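Local coordinates for DNA mismatch repair protein PMS1 (Saccharomyces cerevisiae, PDB 3H4L) that acts in DNA mismatch repair and binds, and probably hydrolyses, ATP through its N-terminal GHKL-type ATPase domain, at residues Arg16-Leu26 against Leu152-Phe163; Leu105-Val113 against Lys124-His132. All coordinates share one frame; numbering follows the deposited sequence.

Interaction 1 (Arg16-Leu26 against Leu152-Phe163); sequences RITSGQVITDL and LFHNLPVRQKEF
R16 and N155 carry the polar part of this contact. R16 NE donates to N155 O over 2.9 Å, through a bent bond (131° at the hydrogen) tilted from the guanidinium plane. The two side chains run antiparallel alongside each other, guanidinium and amide planes 64° apart: with CG anti to the backbone N (chi1 -153°), the R16 methylenes pass the amide, and CG comes to 3.2 Å from N155 ND2. That nitrogen is held by G107 O, while R16 NH1 forms a salt bridge with D13.

F153 is sandwiched within its own segment: L152 CG sits over the centre of one face, R159 NE toward the rim of the other. The ring edge meets backbone: F153 CE1 is 3.1 Å from I23 O. T24 O lies over one face of the R159 guanidinium, toward its rim.

Apolar contacts continue along L26, whose CD2 reaches the ring edge of F163 at CZ (3.7 Å) and whose CD1 packs on L152 CD2 (4.0 Å). D25, the N-cap of the helix that begins at L26, bonds to T28 through OD1. The contact seats helix 11-22 and its following loop on segment 152-163 of a GHKL-type ATPase domain.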
loop_
_atom_site.group_PDB
_atom_site.type_symbol
_atom_site.label_atom_id
_atom_site.label_comp_id
_atom_site.label_asym_id
_atom_site.label_seq_id
_atom_site.Cartn_x
_atom_site.Cartn_y
_atom_site.Cartn_z
ATOM N N ARG B 16 18.736 -1.236 -27.324
ATOM C CA ARG B 16 18.258 -1.956 -26.148
ATOM C C ARG B 16 19.163 -1.743 -24.946
ATOM O O ARG B 16 18.711 -1.392 -23.850
ATOM C CB ARG B 16 18.189 -3.448 -26.450
ATOM C CG ARG B 16 17.165 -4.184 -25.620
ATOM C CD ARG B 16 17.202 -5.683 -25.861
ATOM N NE ARG B 16 18.275 -6.283 -25.091
ATOM C CZ ARG B 16 19.417 -6.715 -25.605
ATOM N NH1 ARG B 16 19.630 -6.621 -26.909
ATOM N NH2 ARG B 16 20.351 -7.213 -24.798
ATOM N N ILE B 17 20.451 -1.979 -25.170
ATOM C CA ILE B 17 21.475 -1.843 -24.149
ATOM C C ILE B 17 21.601 -0.404 -23.651
ATOM O O ILE B 17 21.642 -0.171 -22.439
ATOM C CB ILE B 17 22.832 -2.337 -24.704
ATOM C CG1 ILE B 17 22.725 -3.836 -25.004
ATOM C CG2 ILE B 17 23.969 -2.057 -23.715
ATOM C CD1 ILE B 17 23.919 -4.380 -25.740
ATOM N N THR B 18 21.654 0.555 -24.574
ATOM C CA THR B 18 21.778 1.963 -24.205
ATOM C C THR B 18 20.582 2.416 -23.383
ATOM O O THR B 18 20.741 3.049 -22.340
ATOM C CB THR B 18 21.843 2.873 -25.428
ATOM O OG1 THR B 18 22.836 2.387 -26.333
ATOM C CG2 THR B 18 22.200 4.295 -25.012
ATOM N N SER B 19 19.378 2.102 -23.851
ATOM C CA SER B 19 18.206 2.523 -23.102
ATOM C C SER B 19 18.241 1.844 -21.723
ATOM O O SER B 19 17.721 2.374 -20.747
ATOM C CB SER B 19 16.918 2.216 -23.885
ATOM O OG SER B 19 16.749 0.831 -24.075
ATOM N N GLY B 20 18.905 0.693 -21.647
ATOM C CA GLY B 20 19.043 -0.009 -20.380
ATOM C C GLY B 20 19.969 0.768 -19.453
ATOM O O GLY B 20 19.896 0.651 -18.238
ATOM N N GLN B 21 20.853 1.573 -20.026
ATOM C CA GLN B 21 21.767 2.383 -19.231
ATOM C C GLN B 21 21.020 3.628 -18.750
ATOM O O GLN B 21 21.429 4.283 -17.776
ATOM C CB GLN B 21 22.970 2.815 -20.070
ATOM C CG GLN B 21 23.980 1.719 -20.355
ATOM C CD GLN B 21 25.004 2.154 -21.395
ATOM O OE1 GLN B 21 25.290 3.351 -21.533
ATOM N NE2 GLN B 21 25.568 1.187 -22.124
ATOM N N VAL B 22 19.932 3.971 -19.438
ATOM C CA VAL B 22 19.159 5.136 -19.032
ATOM C C VAL B 22 18.175 4.794 -17.913
ATOM O O VAL B 22 18.086 5.510 -16.923
ATOM C CB VAL B 22 18.400 5.741 -20.211
ATOM C CG1 VAL B 22 17.476 6.830 -19.719
ATOM C CG2 VAL B 22 19.394 6.315 -21.218
ATOM N N ILE B 23 17.443 3.698 -18.073
ATOM C CA ILE B 23 16.491 3.278 -17.052
ATOM C C ILE B 23 17.136 2.128 -16.282
ATOM O O ILE B 23 16.922 0.959 -16.598
ATOM C CB ILE B 23 15.160 2.802 -17.684
ATOM C CG1 ILE B 23 14.649 3.850 -18.682
ATOM C CG2 ILE B 23 14.129 2.549 -16.594
ATOM C CD1 ILE B 23 14.554 5.267 -18.113
ATOM N N THR B 24 17.942 2.478 -15.280
ATOM C CA THR B 24 18.655 1.494 -14.474
ATOM C C THR B 24 17.734 0.581 -13.688
ATOM O O THR B 24 17.976 -0.618 -13.613
ATOM C CB THR B 24 19.652 2.176 -13.501
ATOM O OG1 THR B 24 19.025 3.309 -12.885
ATOM C CG2 THR B 24 20.915 2.627 -14.256
ATOM N N ASP B 25 16.690 1.140 -13.090
ATOM C CA ASP B 25 15.739 0.321 -12.353
ATOM C C ASP B 25 14.354 0.943 -12.261
ATOM O O ASP B 25 14.095 2.001 -12.832
ATOM C CB ASP B 25 16.256 -0.003 -10.949
ATOM C CG ASP B 25 16.696 1.227 -10.178
ATOM O OD1 ASP B 25 16.245 2.346 -10.512
ATOM O OD2 ASP B 25 17.487 1.056 -9.220
ATOM N N LEU B 26 13.466 0.269 -11.539
ATOM C CA LEU B 26 12.098 0.726 -11.371
ATOM C C LEU B 26 12.064 2.142 -10.821
ATOM O O LEU B 26 11.279 2.975 -11.275
ATOM C CB LEU B 26 11.346 -0.218 -10.432
ATOM C CG LEU B 26 9.905 0.190 -10.125
ATOM C CD1 LEU B 26 9.064 0.086 -11.389
ATOM C CD2 LEU B 26 9.347 -0.693 -9.023
ATOM N N LEU B 152 8.688 -4.421 -17.339
ATOM C CA LEU B 152 9.971 -3.752 -17.267
ATOM C C LEU B 152 11.149 -4.725 -17.366
ATOM O O LEU B 152 11.176 -5.770 -16.719
ATOM C CB LEU B 152 10.047 -2.932 -15.975
ATOM C CG LEU B 152 11.273 -2.042 -15.771
ATOM C CD1 LEU B 152 11.384 -0.996 -16.878
ATOM C CD2 LEU B 152 11.151 -1.380 -14.417
ATOM N N PHE B 153 12.116 -4.366 -18.203
ATOM C CA PHE B 153 13.322 -5.164 -18.424
ATOM C C PHE B 153 13.004 -6.549 -18.984
ATOM O O PHE B 153 13.771 -7.498 -18.816
ATOM C CB PHE B 153 14.147 -5.279 -17.122
ATOM C CG PHE B 153 14.497 -3.942 -16.492
ATOM C CD1 PHE B 153 14.920 -2.872 -17.272
ATOM C CD2 PHE B 153 14.387 -3.753 -15.123
ATOM C CE1 PHE B 153 15.222 -1.630 -16.701
ATOM C CE2 PHE B 153 14.689 -2.516 -14.541
ATOM C CZ PHE B 153 15.106 -1.453 -15.336
ATOM N N HIS B 154 11.879 -6.650 -19.678
ATOM C CA HIS B 154 11.463 -7.914 -20.264
ATOM C C HIS B 154 12.480 -8.456 -21.270
ATOM O O HIS B 154 12.450 -9.642 -21.605
ATOM C CB HIS B 154 10.100 -7.752 -20.947
ATOM C CG HIS B 154 10.173 -7.097 -22.287
ATOM N ND1 HIS B 154 10.239 -7.814 -23.459
ATOM C CD2 HIS B 154 10.245 -5.791 -22.638
ATOM C CE1 HIS B 154 10.351 -6.979 -24.477
ATOM N NE2 HIS B 154 10.358 -5.746 -24.006
ATOM N N ASN B 155 13.361 -7.595 -21.767
ATOM C CA ASN B 155 14.373 -8.026 -22.730
ATOM C C ASN B 155 15.796 -7.812 -22.208
ATOM O O ASN B 155 16.717 -7.513 -22.964
ATOM C CB ASN B 155 14.176 -7.308 -24.069
ATOM C CG ASN B 155 14.097 -5.804 -23.922
ATOM O OD1 ASN B 155 13.937 -5.287 -22.818
ATOM N ND2 ASN B 155 14.196 -5.092 -25.038
ATOM N N LEU B 156 15.946 -7.955 -20.896
ATOM C CA LEU B 156 17.227 -7.850 -20.205
ATOM C C LEU B 156 17.073 -8.908 -19.129
ATOM O O LEU B 156 17.032 -8.599 -17.940
ATOM C CB LEU B 156 17.406 -6.479 -19.553
ATOM C CG LEU B 156 17.636 -5.289 -20.477
ATOM C CD1 LEU B 156 17.798 -4.020 -19.659
ATOM C CD2 LEU B 156 18.869 -5.545 -21.305
ATOM N N PRO B 157 16.985 -10.180 -19.545
ATOM C CA PRO B 157 16.816 -11.358 -18.692
ATOM C C PRO B 157 17.550 -11.264 -17.372
ATOM O O PRO B 157 16.968 -11.489 -16.311
ATOM C CB PRO B 157 17.345 -12.490 -19.561
ATOM C CG PRO B 157 17.010 -12.043 -20.923
ATOM C CD PRO B 157 17.419 -10.587 -20.891
ATOM N N VAL B 158 18.832 -10.937 -17.439
ATOM C CA VAL B 158 19.627 -10.829 -16.228
ATOM C C VAL B 158 19.073 -9.768 -15.284
ATOM O O VAL B 158 18.854 -10.052 -14.116
ATOM C CB VAL B 158 21.105 -10.516 -16.547
ATOM C CG1 VAL B 158 21.917 -10.462 -15.264
ATOM C CG2 VAL B 158 21.666 -11.580 -17.475
ATOM N N ARG B 159 18.834 -8.559 -15.779
ATOM C CA ARG B 159 18.307 -7.493 -14.924
ATOM C C ARG B 159 16.910 -7.797 -14.393
ATOM O O ARG B 159 16.616 -7.539 -13.221
ATOM C CB ARG B 159 18.270 -6.158 -15.663
ATOM C CG ARG B 159 17.815 -5.010 -14.779
ATOM C CD ARG B 159 18.798 -3.864 -14.849
ATOM N NE ARG B 159 18.733 -3.138 -16.112
ATOM C CZ ARG B 159 19.738 -2.426 -16.610
ATOM N NH1 ARG B 159 20.886 -2.346 -15.965
ATOM N NH2 ARG B 159 19.590 -1.779 -17.749
ATOM N N GLN B 160 16.050 -8.333 -15.255
ATOM C CA GLN B 160 14.688 -8.672 -14.859
ATOM C C GLN B 160 14.726 -9.684 -13.725
ATOM O O GLN B 160 14.053 -9.526 -12.714
ATOM C CB GLN B 160 13.924 -9.249 -16.051
ATOM C CG GLN B 160 12.604 -9.898 -15.708
ATOM C CD GLN B 160 11.999 -10.614 -16.902
ATOM O OE1 GLN B 160 11.205 -10.044 -17.652
ATOM N NE2 GLN B 160 12.390 -11.870 -17.096
ATOM N N LYS B 161 15.529 -10.724 -13.893
ATOM C CA LYS B 161 15.649 -11.762 -12.878
ATOM C C LYS B 161 16.062 -11.164 -11.540
ATOM O O LYS B 161 15.502 -11.513 -10.506
ATOM C CB LYS B 161 16.669 -12.812 -13.325
ATOM C CG LYS B 161 16.713 -14.069 -12.470
ATOM C CD LYS B 161 17.744 -15.053 -13.024
ATOM C CE LYS B 161 17.878 -16.300 -12.157
ATOM N NZ LYS B 161 18.973 -17.187 -12.654
ATOM N N GLU B 162 17.038 -10.262 -11.562
ATOM C CA GLU B 162 17.506 -9.611 -10.339
ATOM C C GLU B 162 16.384 -8.806 -9.694
ATOM O O GLU B 162 16.301 -8.715 -8.468
ATOM C CB GLU B 162 18.680 -8.678 -10.643
ATOM C CG GLU B 162 20.019 -9.179 -10.140
ATOM C CD GLU B 162 20.084 -9.271 -8.623
ATOM O OE1 GLU B 162 19.966 -8.222 -7.948
ATOM O OE2 GLU B 162 20.259 -10.394 -8.103
ATOM N N PHE B 163 15.530 -8.218 -10.531
ATOM C CA PHE B 163 14.403 -7.417 -10.060
ATOM C C PHE B 163 13.437 -8.269 -9.248
ATOM O O PHE B 163 12.900 -7.818 -8.246
ATOM C CB PHE B 163 13.681 -6.775 -11.257
ATOM C CG PHE B 163 12.575 -5.819 -10.878
ATOM C CD1 PHE B 163 12.618 -5.101 -9.681
ATOM C CD2 PHE B 163 11.504 -5.610 -11.743
ATOM C CE1 PHE B 163 11.614 -4.193 -9.350
ATOM C CE2 PHE B 163 10.489 -4.700 -11.423
ATOM C CZ PHE B 163 10.548 -3.990 -10.221
#

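Interaction 2 (Leu105-Val113 against Lys124-His132)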
loop_
_atom_site.group_PDB
_atom_site.type_symbol
_atom_site.label_atom_id
_atom_site.label_comp_id
_atom_site.label_asym_id
_atom_site.label_seq_id
_atom_site.Cartn_x
_atom_site.Cartn_y
_atom_site.Cartn_z
ATOM N N LEU B 105 12.404 4.015 -22.230
ATOM C CA LEU B 105 11.406 3.096 -21.707
ATOM C C LEU B 105 10.807 2.266 -22.840
ATOM O O LEU B 105 10.209 1.222 -22.610
ATOM C CB LEU B 105 10.312 3.865 -20.967
ATOM C CG LEU B 105 10.718 4.428 -19.596
ATOM C CD1 LEU B 105 9.816 5.591 -19.218
ATOM C CD2 LEU B 105 10.668 3.324 -18.551
ATOM N N CYS B 106 10.971 2.729 -24.069
ATOM C CA CYS B 106 10.464 2.000 -25.226
ATOM C C CYS B 106 11.318 0.782 -25.526
ATOM O O CYS B 106 10.809 -0.300 -25.824
ATOM C CB CYS B 106 10.481 2.892 -26.450
ATOM S SG CYS B 106 8.942 3.666 -26.684
ATOM N N GLY B 107 12.628 0.987 -25.463
ATOM C CA GLY B 107 13.564 -0.079 -25.738
ATOM C C GLY B 107 13.572 -1.185 -24.710
ATOM O O GLY B 107 13.627 -2.349 -25.086
ATOM N N ILE B 108 13.517 -0.860 -23.422
ATOM C CA ILE B 108 13.544 -1.930 -22.437
ATOM C C ILE B 108 12.255 -2.213 -21.668
ATOM O O ILE B 108 12.297 -2.801 -20.584
ATOM C CB ILE B 108 14.719 -1.748 -21.438
ATOM C CG1 ILE B 108 14.732 -0.333 -20.855
ATOM C CG2 ILE B 108 16.023 -2.057 -22.138
ATOM C CD1 ILE B 108 13.563 -0.033 -19.950
ATOM N N ALA B 109 11.117 -1.818 -22.240
ATOM C CA ALA B 109 9.803 -2.051 -21.629
ATOM C C ALA B 109 8.725 -1.839 -22.685
ATOM O O ALA B 109 9.047 -1.573 -23.831
ATOM C CB ALA B 109 9.584 -1.100 -20.458
ATOM N N LYS B 110 7.457 -1.978 -22.304
ATOM C CA LYS B 110 6.338 -1.764 -23.231
ATOM C C LYS B 110 5.757 -0.425 -22.805
ATOM O O LYS B 110 5.290 -0.301 -21.668
ATOM C CB LYS B 110 5.248 -2.831 -23.060
ATOM C CG LYS B 110 5.728 -4.270 -23.031
ATOM C CD LYS B 110 6.152 -4.800 -24.402
ATOM C CE LYS B 110 6.609 -6.264 -24.302
ATOM N NZ LYS B 110 6.762 -6.948 -25.630
ATOM N N LEU B 111 5.769 0.568 -23.688
ATOM C CA LEU B 111 5.243 1.886 -23.324
ATOM C C LEU B 111 3.882 2.213 -23.928
ATOM O O LEU B 111 3.687 2.082 -25.128
ATOM C CB LEU B 111 6.232 2.988 -23.730
ATOM C CG LEU B 111 5.854 4.420 -23.311
ATOM C CD1 LEU B 111 5.906 4.533 -21.778
ATOM C CD2 LEU B 111 6.804 5.438 -23.962
ATOM N N SER B 112 2.947 2.644 -23.088
ATOM C CA SER B 112 1.615 3.033 -23.540
ATOM C C SER B 112 1.296 4.401 -22.967
ATOM O O SER B 112 1.718 4.734 -21.856
ATOM C CB SER B 112 0.549 2.051 -23.061
ATOM O OG SER B 112 0.730 0.789 -23.659
ATOM N N VAL B 113 0.533 5.188 -23.716
ATOM C CA VAL B 113 0.156 6.523 -23.265
ATOM C C VAL B 113 -1.303 6.842 -23.608
ATOM O O VAL B 113 -1.791 6.469 -24.675
ATOM C CB VAL B 113 1.053 7.596 -23.928
ATOM C CG1 VAL B 113 0.600 8.992 -23.524
ATOM C CG2 VAL B 113 2.503 7.376 -23.534
ATOM N N LYS B 124 -5.164 6.855 -27.129
ATOM C CA LYS B 124 -4.403 5.835 -26.437
ATOM C C LYS B 124 -3.361 5.439 -27.446
ATOM O O LYS B 124 -3.691 5.052 -28.564
ATOM C CB LYS B 124 -5.278 4.641 -26.090
ATOM C CG LYS B 124 -4.524 3.503 -25.438
ATOM C CD LYS B 124 -5.441 2.724 -24.524
ATOM C CE LYS B 124 -5.019 1.282 -24.455
ATOM N NZ LYS B 124 -5.049 0.730 -25.836
ATOM N N LEU B 125 -2.100 5.560 -27.058
ATOM C CA LEU B 125 -0.996 5.239 -27.950
ATOM C C LEU B 125 -0.158 4.065 -27.457
ATOM O O LEU B 125 0.144 3.959 -26.271
ATOM C CB LEU B 125 -0.107 6.470 -28.107
ATOM C CG LEU B 125 -0.825 7.732 -28.588
ATOM C CD1 LEU B 125 -0.016 8.956 -28.207
ATOM C CD2 LEU B 125 -1.034 7.662 -30.091
ATOM N N GLU B 126 0.193 3.177 -28.374
ATOM C CA GLU B 126 1.031 2.030 -28.056
ATOM C C GLU B 126 2.305 2.239 -28.868
ATOM O O GLU B 126 2.246 2.350 -30.096
ATOM C CB GLU B 126 0.368 0.727 -28.502
ATOM C CG GLU B 126 -0.968 0.433 -27.850
ATOM C CD GLU B 126 -0.838 -0.086 -26.426
ATOM O OE1 GLU B 126 -1.883 -0.264 -25.758
ATOM O OE2 GLU B 126 0.304 -0.321 -25.973
ATOM N N TYR B 127 3.450 2.322 -28.201
ATOM C CA TYR B 127 4.709 2.496 -28.919
ATOM C C TYR B 127 5.518 1.215 -28.861
ATOM O O TYR B 127 5.599 0.577 -27.808
ATOM C CB TYR B 127 5.559 3.594 -28.295
ATOM C CG TYR B 127 4.954 4.964 -28.322
ATOM C CD1 TYR B 127 4.197 5.434 -27.254
ATOM C CD2 TYR B 127 5.194 5.817 -29.390
ATOM C CE1 TYR B 127 3.706 6.729 -27.246
ATOM C CE2 TYR B 127 4.712 7.103 -29.394
ATOM C CZ TYR B 127 3.971 7.561 -28.323
ATOM O OH TYR B 127 3.508 8.858 -28.344
ATOM N N ASP B 128 6.133 0.838 -29.978
ATOM C CA ASP B 128 6.940 -0.358 -29.963
ATOM C C ASP B 128 8.314 -0.027 -29.377
ATOM O O ASP B 128 8.576 1.100 -28.947
ATOM C CB ASP B 128 7.070 -0.957 -31.364
ATOM C CG ASP B 128 7.751 -0.028 -32.340
ATOM O OD1 ASP B 128 8.444 0.906 -31.890
ATOM O OD2 ASP B 128 7.605 -0.248 -33.563
ATOM N N MET B 129 9.178 -1.029 -29.365
ATOM C CA MET B 129 10.513 -0.925 -28.817
ATOM C C MET B 129 11.355 0.209 -29.390
ATOM O O MET B 129 12.292 0.701 -28.745
ATOM C CB MET B 129 11.230 -2.253 -29.050
ATOM C CG MET B 129 12.609 -2.300 -28.479
ATOM S SD MET B 129 13.368 -3.896 -28.738
ATOM C CE MET B 129 15.092 -3.433 -28.536
ATOM N N VAL B 130 11.003 0.631 -30.598
ATOM C CA VAL B 130 11.759 1.652 -31.308
ATOM C C VAL B 130 11.083 3.036 -31.428
ATOM O O VAL B 130 11.566 3.919 -32.143
ATOM C CB VAL B 130 12.175 1.043 -32.698
ATOM C CG1 VAL B 130 11.498 1.765 -33.844
ATOM C CG2 VAL B 130 13.701 1.002 -32.815
ATOM N N GLY B 131 9.974 3.228 -30.718
ATOM C CA GLY B 131 9.299 4.523 -30.736
ATOM C C GLY B 131 8.150 4.718 -31.710
ATOM O O GLY B 131 7.457 5.731 -31.659
ATOM N N HIS B 132 7.957 3.754 -32.602
ATOM C CA HIS B 132 6.896 3.815 -33.591
ATOM C C HIS B 132 5.556 3.445 -32.971
ATOM O O HIS B 132 5.475 2.570 -32.111
ATOM C CB HIS B 132 7.218 2.868 -34.747
ATOM C CG HIS B 132 6.071 2.639 -35.681
ATOM N ND1 HIS B 132 5.445 3.664 -36.357
ATOM C CD2 HIS B 132 5.456 1.498 -36.074
ATOM C CE1 HIS B 132 4.496 3.166 -37.129
ATOM N NE2 HIS B 132 4.483 1.853 -36.975
HETATM O O HOH W 1 7.563 -0.321 -25.963
HETATM O O HOH W 2 -2.001 -0.504 -23.364
#
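S112 and E126 face each other as a non-hydrogen-bonded antiparallel pair, and their side chains join: S112 OG donates to E126 OE2 (2.6 Å), approaching from above the carboxylate plane. E126 folds back at chi2 (-77°), which brings its carboxylate over the neighbouring strand; K124 NZ forms a salt bridge with E126 OE1 (3.3 Å), its hydrogen bond weak. V113 and L125 are bonded in both directions, V113 N to L125 O at 2.9 Å and L125 N to V113 O at 2.6 Å, while Y127 N gives a nearly straight bond (173°) to L111 O. On the buried face, the edge of the Y127 ring receives V113 CG2, 4.0 Å from CE1, and L111 lies beside it.

These strands are the two arms of the hairpin 110-116/121-127, part of the mixed sheet of the GHKL ATPase fold. Where the strands part, a water accepts from L111 N. The turn from D128 to G131 meets C106 and G107: C106 SG packs on Y127 CB (3.7 Å). D128 OD1 shapes this turn, accepting V130 N and H132 N from opposite faces of its carboxylate, the former closing an Asx turn. Farther out, H15 NE2 is hydrogen-bonded to M129 O, and Y71 O holds Y127 OH.

In the fold
From the N terminus the chain first runs through helix 11-22 and its following loop, one half of interaction 1. It then builds helix 26-39, the first sheet strands and helix 101-107 before entering interaction 2, whose segments 105-113 and 124-132 close a short hairpin loop. Strands 133-140 and 144-150 follow, and 152-163 returns to close interaction 1. The hairpin contact therefore lies wholly within the long loop of interaction 1, as do the residues that line the nucleotide pocket. The two meet directly where F153 N bonds to I108 O and where R16 O packs on I108 CG2, tying the N-terminal helix, helix 101-107 and the hairpin 110-116/121-127 of the sheet together.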